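Local coordinates for protein putative creatinine amidohydrolase (Bacteroides fragilis, PDB 3LUB) that probably hydrolyses carbon-nitrogen bonds of linear amides other than peptides, as a two-zinc enzyme of the creatininase superfamily, at residues Ile24-Gly29 and Leu114-Gly119; Met172-Pro177 and Lys228-Val233; Asp101-Leu106 and Phe134-Phe139. One frame throughout, in Å; residues are numbered along the deposited sequence.

Contact 1 (Ile24-Gly29 and Leu114-Gly119); sequences IILPWG and LLILSG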
loop_
_atom_site.group_PDB
_atom_site.type_symbol
_atom_site.label_atom_id
_atom_site.label_comp_id
_atom_site.label_asym_id
_atom_site.label_seq_id
_atom_site.Cartn_x
_atom_site.Cartn_y
_atom_site.Cartn_z
ATOM N N ILE F 24 -18.327 2.975 -22.366
ATOM C CA ILE F 24 -17.141 2.095 -22.478
ATOM C C ILE F 24 -17.495 0.761 -21.838
ATOM O O ILE F 24 -18.126 0.696 -20.787
ATOM C CB ILE F 24 -15.867 2.695 -21.763
ATOM C CG1 ILE F 24 -15.639 4.188 -22.140
ATOM C CG2 ILE F 24 -14.623 1.814 -21.969
ATOM C CD1 ILE F 24 -15.670 4.513 -23.610
ATOM N N ILE F 25 -17.094 -0.324 -22.475
ATOM C CA ILE F 25 -17.347 -1.667 -21.945
ATOM C C ILE F 25 -16.010 -2.294 -21.664
ATOM O O ILE F 25 -15.171 -2.357 -22.548
ATOM C CB ILE F 25 -18.117 -2.588 -22.921
ATOM C CG1 ILE F 25 -19.201 -1.807 -23.716
ATOM C CG2 ILE F 25 -18.666 -3.690 -22.163
ATOM C CD1 ILE F 25 -20.153 -1.105 -22.900
ATOM N N LEU F 26 -15.797 -2.721 -20.425
ATOM C CA LEU F 26 -14.584 -3.407 -20.039
ATOM C C LEU F 26 -14.869 -4.890 -19.799
ATOM O O LEU F 26 -15.446 -5.249 -18.770
ATOM C CB LEU F 26 -13.986 -2.747 -18.789
ATOM C CG LEU F 26 -12.650 -3.256 -18.232
ATOM C CD1 LEU F 26 -11.560 -3.053 -19.283
ATOM C CD2 LEU F 26 -12.332 -2.530 -16.910
ATOM N N PRO F 27 -14.495 -5.762 -20.758
ATOM C CA PRO F 27 -14.592 -7.173 -20.470
ATOM C C PRO F 27 -13.484 -7.583 -19.460
ATOM O O PRO F 27 -12.337 -7.137 -19.557
ATOM C CB PRO F 27 -14.423 -7.850 -21.848
ATOM C CG PRO F 27 -14.434 -6.735 -22.859
ATOM C CD PRO F 27 -13.978 -5.519 -22.111
ATOM N N TRP F 28 -13.864 -8.373 -18.461
ATOM C CA TRP F 28 -12.931 -8.769 -17.432
ATOM C C TRP F 28 -13.081 -10.247 -17.210
ATOM O O TRP F 28 -14.183 -10.762 -16.835
ATOM C CB TRP F 28 -13.190 -7.971 -16.158
ATOM C CG TRP F 28 -12.062 -7.962 -15.227
ATOM C CD1 TRP F 28 -11.349 -9.044 -14.802
ATOM C CD2 TRP F 28 -11.479 -6.822 -14.593
ATOM N NE1 TRP F 28 -10.380 -8.655 -13.925
ATOM C CE2 TRP F 28 -10.436 -7.301 -13.764
ATOM C CE3 TRP F 28 -11.762 -5.451 -14.609
ATOM C CZ2 TRP F 28 -9.650 -6.456 -12.972
ATOM C CZ3 TRP F 28 -10.997 -4.621 -13.836
ATOM C CH2 TRP F 28 -9.938 -5.121 -13.024
ATOM N N GLY F 29 -11.978 -10.934 -17.480
ATOM C CA GLY F 29 -11.917 -12.365 -17.476
ATOM C C GLY F 29 -11.018 -12.984 -16.423
ATOM O O GLY F 29 -11.025 -12.583 -15.267
ATOM N N LEU F 114 -19.097 3.556 -17.685
ATOM C CA LEU F 114 -18.359 2.324 -17.912
ATOM C C LEU F 114 -19.165 1.153 -17.426
ATOM O O LEU F 114 -19.720 1.194 -16.334
ATOM C CB LEU F 114 -17.001 2.380 -17.151
ATOM C CG LEU F 114 -16.096 1.149 -17.095
ATOM C CD1 LEU F 114 -15.478 0.771 -18.459
ATOM C CD2 LEU F 114 -14.979 1.339 -16.039
ATOM N N LEU F 115 -19.234 0.094 -18.231
ATOM C CA LEU F 115 -19.756 -1.185 -17.777
ATOM C C LEU F 115 -18.628 -2.183 -17.747
ATOM O O LEU F 115 -17.955 -2.372 -18.756
ATOM C CB LEU F 115 -20.854 -1.706 -18.691
ATOM C CG LEU F 115 -21.370 -3.101 -18.311
ATOM C CD1 LEU F 115 -22.225 -2.989 -17.067
ATOM C CD2 LEU F 115 -22.078 -3.793 -19.433
ATOM N N ILE F 116 -18.449 -2.830 -16.598
ATOM C CA ILE F 116 -17.565 -3.984 -16.468
ATOM C C ILE F 116 -18.377 -5.244 -16.765
ATOM O O ILE F 116 -19.313 -5.542 -16.044
ATOM C CB ILE F 116 -16.917 -4.110 -15.046
ATOM C CG1 ILE F 116 -16.174 -2.810 -14.664
ATOM C CG2 ILE F 116 -15.973 -5.294 -15.027
ATOM C CD1 ILE F 116 -15.888 -2.629 -13.169
ATOM N N LEU F 117 -18.049 -5.931 -17.870
ATOM C CA LEU F 117 -18.734 -7.164 -18.230
ATOM C C LEU F 117 -17.820 -8.352 -17.912
ATOM O O LEU F 117 -16.862 -8.642 -18.642
ATOM C CB LEU F 117 -19.144 -7.160 -19.718
ATOM C CG LEU F 117 -20.030 -8.323 -20.205
ATOM C CD1 LEU F 117 -21.349 -8.411 -19.429
ATOM C CD2 LEU F 117 -20.299 -8.213 -21.697
ATOM N N SER F 118 -18.111 -9.023 -16.805
ATOM C CA SER F 118 -17.256 -10.084 -16.336
ATOM C C SER F 118 -17.626 -11.427 -16.967
ATOM O O SER F 118 -18.780 -11.754 -17.166
ATOM C CB SER F 118 -17.274 -10.196 -14.796
ATOM O OG SER F 118 -16.300 -11.148 -14.338
ATOM N N GLY F 119 -16.592 -12.223 -17.232
ATOM C CA GLY F 119 -16.736 -13.595 -17.679
ATOM C C GLY F 119 -16.427 -14.583 -16.592
ATOM O O GLY F 119 -16.566 -15.771 -16.812
#
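Strands 24-28 and 114-118 run side by side in the same direction, their axes 4.5 Å apart at the closest and crossing at -24°, with five parallel bridges from Ile-24/Leu-114 to Trp-28/Ser-118. Five backbone hydrogen bonds join them, and their geometry changes along the pair. Leu-115 N comes nearly along the C=O axis of Ile-24, 2.9 Å from its O, whereas Leu-117 N, 2.8 Å from Leu-26 O, sits well above the carbonyl plane. Past the strand ends, Gly-119 N returns to the plane of the Trp-28 carbonyl at 2.8 Å.

On the face carrying Ile-24, Leu-26 and Trp-28, Leu-114 does most of the bridging. Its CG lies anti to the backbone N (chi1 173°), which brings CD1 across to Ile-24 CG2 and, also at 3.8 Å, to Leu-26 CB. Further along, Ile-116 CG2 rests 4.0 Å from Trp-28 CB, and the indole reaches on to hand its NE1 to Phe-74 O. Helix 92-108 packs over this face; Ile-25, Leu-115 and Leu-117 look the other way, toward helix 226-249.

Ser-118 OG is held by His-120 O, just beyond the strand. His-120 and Asp-43, close to Gly-119, are both zinc ligands: this is the central strand pair of a parallel alpha/beta sheet, with the metal site at its C-terminal edge.

Contact 2 (Met172-Pro177 and Lys228-Val233); sequences MMHYHP and KGERYV
The imidazole of His-174 lies flat against the helix that carries Glu-230, and the rest of the contact is arranged around that ring. With CG anti to the backbone N (chi1 168°), the ring reaches out from the last turn of helix 166-175 and presents one face to the backbone: Glu-230 CA stands 3.7 Å from the ring centroid, only 4° off the normal, a CH-pi contact almost exactly over the centre. Gly-229, with no side chain, permits the close approach of the two helices: its CA is 5.6 Å from that of His-174.

Glu-230 crosses the ring at about a right angle. Its CB passes 3.5 Å from His-174 ND1 and its CG 3.7 Å from CE1, after which the extended chain carries the carboxylate beyond the ring, the two planes 40° apart. At the other end of the imidazole, Val-233 CG2 meets CD2 at 3.9 Å.

The same valine faces Tyr-175 tip to tip, its CG2 3.7 Å from the phenol OH and its CG1 4.0 Å from CE2. His-174 CD2 also lies over the centre of one face of the Tyr-175 ring, so imidazole, phenol and valine form one cluster. The phenol OH is hydrogen-bonded to Glu-53 of helix 42-62, which ties a third helix to the pair.

Dispersion and CH-pi contact therefore join these segments. Glu-230 OE2 stays 4.7 Å from His-174 ND1, so no salt bridge forms, though the nearby negative charge could modestly favour protonation of the ring.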
loop_
_atom_site.group_PDB
_atom_site.type_symbol
_atom_site.label_atom_id
_atom_site.label_comp_id
_atom_site.label_asym_id
_atom_site.label_seq_id
_atom_site.Cartn_x
_atom_site.Cartn_y
_atom_site.Cartn_z
HETATM N N MSE F 172 -18.877 -21.028 -26.520
HETATM C CA MSE F 172 -17.558 -21.077 -27.193
HETATM C C MSE F 172 -17.708 -21.748 -28.562
HETATM O O MSE F 172 -17.117 -21.300 -29.531
HETATM C CB MSE F 172 -16.520 -21.846 -26.372
HETATM C CG MSE F 172 -15.106 -21.766 -26.934
HETATM SE SE MSE F 172 -14.412 -19.884 -27.056
HETATM C CE MSE F 172 -14.191 -19.405 -25.144
HETATM N N MSE F 173 -18.480 -22.833 -28.638
HETATM C CA MSE F 173 -18.669 -23.539 -29.903
HETATM C C MSE F 173 -19.293 -22.633 -30.936
HETATM O O MSE F 173 -18.957 -22.716 -32.121
HETATM C CB MSE F 173 -19.495 -24.804 -29.724
HETATM C CG MSE F 173 -18.733 -25.947 -29.082
HETATM SE SE MSE F 173 -19.925 -27.407 -28.546
HETATM C CE MSE F 173 -20.138 -28.449 -30.326
ATOM N N HIS F 174 -20.172 -21.754 -30.481
ATOM C CA HIS F 174 -20.806 -20.764 -31.354
ATOM C C HIS F 174 -19.833 -19.709 -31.845
ATOM O O HIS F 174 -19.651 -19.523 -33.043
ATOM C CB HIS F 174 -21.980 -20.129 -30.637
ATOM C CG HIS F 174 -22.532 -18.920 -31.306
ATOM N ND1 HIS F 174 -23.083 -18.954 -32.564
ATOM C CD2 HIS F 174 -22.687 -17.653 -30.864
ATOM C CE1 HIS F 174 -23.520 -17.749 -32.887
ATOM N NE2 HIS F 174 -23.293 -16.938 -31.869
ATOM N N TYR F 175 -19.177 -19.041 -30.911
ATOM C CA TYR F 175 -18.287 -17.940 -31.250
ATOM C C TYR F 175 -16.945 -18.382 -31.803
ATOM O O TYR F 175 -16.453 -17.756 -32.704
ATOM C CB TYR F 175 -18.041 -17.048 -30.017
ATOM C CG TYR F 175 -19.153 -16.064 -29.723
ATOM C CD1 TYR F 175 -19.556 -15.125 -30.669
ATOM C CD2 TYR F 175 -19.790 -16.068 -28.498
ATOM C CE1 TYR F 175 -20.575 -14.224 -30.389
ATOM C CE2 TYR F 175 -20.793 -15.180 -28.215
ATOM C CZ TYR F 175 -21.170 -14.251 -29.159
ATOM O OH TYR F 175 -22.170 -13.379 -28.841
ATOM N N HIS F 176 -16.327 -19.415 -31.229
ATOM C CA HIS F 176 -15.017 -19.875 -31.694
ATOM C C HIS F 176 -14.932 -21.390 -31.761
ATOM O O HIS F 176 -14.243 -22.010 -30.980
ATOM C CB HIS F 176 -13.897 -19.333 -30.802
ATOM C CG HIS F 176 -13.736 -17.847 -30.879
ATOM N ND1 HIS F 176 -13.023 -17.231 -31.880
ATOM C CD2 HIS F 176 -14.234 -16.858 -30.103
ATOM C CE1 HIS F 176 -13.066 -15.926 -31.701
ATOM N NE2 HIS F 176 -13.816 -15.674 -30.645
ATOM N N PRO F 177 -15.620 -21.991 -32.725
ATOM C CA PRO F 177 -15.597 -23.446 -32.861
ATOM C C PRO F 177 -14.198 -24.089 -33.018
ATOM O O PRO F 177 -14.007 -25.246 -32.648
ATOM C CB PRO F 177 -16.467 -23.709 -34.102
ATOM C CG PRO F 177 -16.640 -22.392 -34.778
ATOM C CD PRO F 177 -16.490 -21.336 -33.718
ATOM N N LYS F 228 -27.173 -24.388 -29.415
ATOM C CA LYS F 228 -27.587 -24.007 -28.066
ATOM C C LYS F 228 -26.943 -22.682 -27.632
ATOM O O LYS F 228 -27.597 -21.852 -27.038
ATOM C CB LYS F 228 -27.269 -25.091 -27.053
ATOM C CG LYS F 228 -28.130 -26.338 -27.125
ATOM C CD LYS F 228 -27.628 -27.331 -26.116
ATOM C CE LYS F 228 -28.518 -28.501 -25.974
ATOM N NZ LYS F 228 -27.918 -29.615 -25.148
ATOM N N GLY F 229 -25.672 -22.489 -27.956
ATOM C CA GLY F 229 -24.923 -21.279 -27.579
ATOM C C GLY F 229 -25.455 -20.055 -28.296
ATOM O O GLY F 229 -25.644 -18.992 -27.702
ATOM N N GLU F 230 -25.728 -20.233 -29.588
ATOM C CA GLU F 230 -26.279 -19.162 -30.431
ATOM C C GLU F 230 -27.589 -18.647 -29.902
ATOM O O GLU F 230 -27.824 -17.424 -29.891
ATOM C CB GLU F 230 -26.471 -19.661 -31.857
ATOM C CG GLU F 230 -27.113 -18.656 -32.781
ATOM C CD GLU F 230 -27.235 -19.195 -34.206
ATOM O OE1 GLU F 230 -27.593 -20.392 -34.384
ATOM O OE2 GLU F 230 -26.944 -18.420 -35.143
ATOM N N ARG F 231 -28.454 -19.565 -29.476
ATOM C CA ARG F 231 -29.777 -19.182 -28.990
ATOM C C ARG F 231 -29.781 -18.474 -27.628
ATOM O O ARG F 231 -30.549 -17.540 -27.408
ATOM C CB ARG F 231 -30.689 -20.410 -28.964
ATOM C CG ARG F 231 -30.862 -20.943 -30.351
ATOM C CD ARG F 231 -31.950 -21.935 -30.464
ATOM N NE ARG F 231 -32.135 -22.277 -31.869
ATOM C CZ ARG F 231 -32.961 -23.219 -32.315
ATOM N NH1 ARG F 231 -33.720 -23.933 -31.472
ATOM N NH2 ARG F 231 -33.028 -23.445 -33.622
ATOM N N TYR F 232 -28.945 -18.951 -26.725
ATOM C CA TYR F 232 -28.737 -18.327 -25.436
ATOM C C TYR F 232 -28.175 -16.922 -25.553
ATOM O O TYR F 232 -28.592 -16.049 -24.802
ATOM C CB TYR F 232 -27.813 -19.194 -24.590
ATOM C CG TYR F 232 -27.559 -18.759 -23.153
ATOM C CD1 TYR F 232 -28.604 -18.350 -22.303
ATOM C CD2 TYR F 232 -26.277 -18.819 -22.623
ATOM C CE1 TYR F 232 -28.359 -17.992 -20.998
ATOM C CE2 TYR F 232 -26.033 -18.474 -21.311
ATOM C CZ TYR F 232 -27.065 -18.046 -20.510
ATOM O OH TYR F 232 -26.777 -17.684 -19.222
ATOM N N VAL F 233 -27.217 -16.675 -26.451
ATOM C CA VAL F 233 -26.587 -15.343 -26.478
ATOM C C VAL F 233 -27.480 -14.314 -27.099
ATOM O O VAL F 233 -27.366 -13.134 -26.758
ATOM C CB VAL F 233 -25.136 -15.303 -27.105
ATOM C CG1 VAL F 233 -24.189 -16.264 -26.344
ATOM C CG2 VAL F 233 -25.128 -15.548 -28.618
#

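Contact 3 (Asp101-Leu106 and Phe134-Phe139); sequences DIVSSL and FEYPDF
This is a largely apolar contact between a helix and a turn, in which helix 92-108 receives two aromatic rings from the chain leaving helix 126-135, at the N-terminal edge of strand 140-145. Val-103 is at its heart. Its CG1, anti to the backbone N (chi1 169°), enters between the rings and makes a CH-pi contact with each. Over Phe-139 the methyl sits squarely above the centre, 4.1 Å from the centroid and 2° off the normal; over Tyr-136 it is shifted toward the rim, nearest to CD2 at 3.8 Å.

A type I turn from Tyr-136 to Phe-139, closed by Phe-139 N to Tyr-136 O at 3.1 Å, brings both rings to the same helix. The turn is the link from helix to strand in the beta-alpha-beta unit formed by strand 113-118, helix 126-135 and strand 140-145, a right-handed crossover as in other parallel alpha/beta folds. Leu-106 CB meets the Phe-139 ring at its edge, 4.1 Å from CZ.

The phenol end of Tyr-136 slides past Val-103 to Ser-104, where OH lies 3.4 Å from CB. A water bridges the two hydroxyls, 2.7 Å from Tyr-136 OH and 3.1 Å from Ser-104 OG. Asp-138, within the turn, is hydrogen-bonded to His-107 on the same helix. Another side of helix 92-108 meets a second subunit, where Asp-101 forms a salt bridge with Arg-91 of that subunit.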
loop_
_atom_site.group_PDB
_atom_site.type_symbol
_atom_site.label_atom_id
_atom_site.label_comp_id
_atom_site.label_asym_id
_atom_site.label_seq_id
_atom_site.Cartn_x
_atom_site.Cartn_y
_atom_site.Cartn_z
ATOM N N ASP F 101 -6.531 2.527 -12.502
ATOM C CA ASP F 101 -5.729 3.087 -13.597
ATOM C C ASP F 101 -6.564 3.260 -14.869
ATOM O O ASP F 101 -6.407 4.248 -15.559
ATOM C CB ASP F 101 -4.447 2.272 -13.857
ATOM C CG ASP F 101 -3.405 2.436 -12.746
ATOM O OD1 ASP F 101 -3.558 3.302 -11.874
ATOM O OD2 ASP F 101 -2.430 1.683 -12.739
ATOM N N ILE F 102 -7.474 2.337 -15.144
ATOM C CA ILE F 102 -8.348 2.411 -16.307
ATOM C C ILE F 102 -9.300 3.599 -16.190
ATOM O O ILE F 102 -9.439 4.379 -17.133
ATOM C CB ILE F 102 -9.166 1.074 -16.509
ATOM C CG1 ILE F 102 -8.193 -0.066 -16.829
ATOM C CG2 ILE F 102 -10.286 1.254 -17.602
ATOM C CD1 ILE F 102 -8.805 -1.456 -16.865
ATOM N N VAL F 103 -9.928 3.747 -15.031
ATOM C CA VAL F 103 -10.892 4.821 -14.779
ATOM C C VAL F 103 -10.233 6.214 -14.776
ATOM O O VAL F 103 -10.756 7.154 -15.365
ATOM C CB VAL F 103 -11.639 4.593 -13.446
ATOM C CG1 VAL F 103 -12.433 5.846 -13.041
ATOM C CG2 VAL F 103 -12.540 3.365 -13.553
ATOM N N SER F 104 -9.081 6.332 -14.127
ATOM C CA SER F 104 -8.307 7.545 -14.167
ATOM C C SER F 104 -8.068 8.020 -15.596
ATOM O O SER F 104 -8.277 9.210 -15.905
ATOM C CB SER F 104 -6.957 7.340 -13.452
ATOM O OG SER F 104 -6.185 8.525 -13.490
ATOM N N SER F 105 -7.576 7.112 -16.435
ATOM C CA SER F 105 -7.321 7.409 -17.856
ATOM C C SER F 105 -8.581 7.774 -18.618
ATOM O O SER F 105 -8.659 8.846 -19.208
ATOM C CB SER F 105 -6.626 6.228 -18.526
ATOM O OG SER F 105 -5.280 6.160 -18.101
ATOM N N LEU F 106 -9.592 6.917 -18.554
ATOM C CA LEU F 106 -10.873 7.212 -19.218
ATOM C C LEU F 106 -11.498 8.548 -18.750
ATOM O O LEU F 106 -12.094 9.278 -19.520
ATOM C CB LEU F 106 -11.874 6.082 -19.007
ATOM C CG LEU F 106 -11.559 4.675 -19.527
ATOM C CD1 LEU F 106 -12.661 3.753 -19.095
ATOM C CD2 LEU F 106 -11.399 4.616 -21.022
ATOM N N PHE F 134 -16.724 7.604 -4.796
ATOM C CA PHE F 134 -16.357 8.750 -3.996
ATOM C C PHE F 134 -15.196 9.538 -4.607
ATOM O O PHE F 134 -15.144 10.752 -4.481
ATOM C CB PHE F 134 -15.995 8.282 -2.578
ATOM C CG PHE F 134 -17.163 7.701 -1.813
ATOM C CD1 PHE F 134 -18.291 8.459 -1.576
ATOM C CD2 PHE F 134 -17.128 6.409 -1.327
ATOM C CE1 PHE F 134 -19.371 7.932 -0.890
ATOM C CE2 PHE F 134 -18.200 5.880 -0.644
ATOM C CZ PHE F 134 -19.314 6.640 -0.416
ATOM N N GLU F 135 -14.264 8.839 -5.255
ATOM C CA GLU F 135 -13.122 9.489 -5.906
ATOM C C GLU F 135 -13.538 10.176 -7.197
ATOM O O GLU F 135 -12.986 11.213 -7.533
ATOM C CB GLU F 135 -12.035 8.488 -6.318
ATOM C CG GLU F 135 -11.209 7.813 -5.252
ATOM C CD GLU F 135 -10.021 7.065 -5.903
ATOM O OE1 GLU F 135 -9.064 7.743 -6.377
ATOM O OE2 GLU F 135 -10.062 5.812 -5.980
ATOM N N TYR F 136 -14.448 9.558 -7.951
ATOM C CA TYR F 136 -14.910 10.081 -9.236
ATOM C C TYR F 136 -16.437 10.105 -9.221
ATOM O O TYR F 136 -17.084 9.225 -9.860
ATOM C CB TYR F 136 -14.437 9.170 -10.399
ATOM C CG TYR F 136 -12.925 9.038 -10.541
ATOM C CD1 TYR F 136 -12.187 9.937 -11.308
ATOM C CD2 TYR F 136 -12.245 8.019 -9.909
ATOM C CE1 TYR F 136 -10.801 9.821 -11.411
ATOM C CE2 TYR F 136 -10.872 7.893 -10.000
ATOM C CZ TYR F 136 -10.165 8.775 -10.758
ATOM O OH TYR F 136 -8.828 8.595 -10.848
ATOM N N PRO F 137 -17.030 11.072 -8.487
ATOM C CA PRO F 137 -18.500 11.136 -8.341
ATOM C C PRO F 137 -19.309 11.420 -9.645
ATOM O O PRO F 137 -20.497 11.152 -9.691
ATOM C CB PRO F 137 -18.712 12.217 -7.282
ATOM C CG PRO F 137 -17.477 12.975 -7.221
ATOM C CD PRO F 137 -16.354 12.137 -7.733
ATOM N N ASP F 138 -18.647 11.868 -10.699
ATOM C CA ASP F 138 -19.267 12.099 -12.001
ATOM C C ASP F 138 -19.112 10.921 -13.002
ATOM O O ASP F 138 -19.537 11.031 -14.161
ATOM C CB ASP F 138 -18.726 13.418 -12.624
ATOM C CG ASP F 138 -17.175 13.463 -12.752
ATOM O OD1 ASP F 138 -16.430 12.577 -12.229
ATOM O OD2 ASP F 138 -16.700 14.447 -13.365
ATOM N N PHE F 139 -18.543 9.795 -12.545
ATOM C CA PHE F 139 -18.198 8.663 -13.416
ATOM C C PHE F 139 -19.052 7.460 -13.023
ATOM O O PHE F 139 -18.940 6.951 -11.938
ATOM C CB PHE F 139 -16.700 8.367 -13.296
ATOM C CG PHE F 139 -16.134 7.531 -14.421
ATOM C CD1 PHE F 139 -16.396 6.188 -14.509
ATOM C CD2 PHE F 139 -15.297 8.093 -15.366
ATOM C CE1 PHE F 139 -15.872 5.437 -15.548
ATOM C CE2 PHE F 139 -14.766 7.338 -16.393
ATOM C CZ PHE F 139 -15.054 6.025 -16.490
HETATM O O HOH W 1 -7.270 10.742 -11.544
#

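In the fold
Contact 1 sits in the middle of the parallel sheet, and contact 3 lies about 15 Å from it, centre to centre, on the face that helix 92-108 occupies. These two touch: Phe-139 and Val-103 pack on Leu-114, Ile-102 on Leu-26, and Leu-106 on Ile-24. Their segments alternate along the chain, which interlocks sheet and helices. Contact 2 comes later in sequence, its centre about 19 Å from that of contact 1 and about 34 Å from that of contact 3, across the chain's centre from contact 3. Helix 226-249 connects it to the sheet's other face, and helix 166-175 carries the zinc ligand Glu-168. Helical layers thus sandwich the sheet, with the zinc site beyond its strands' C-terminal ends.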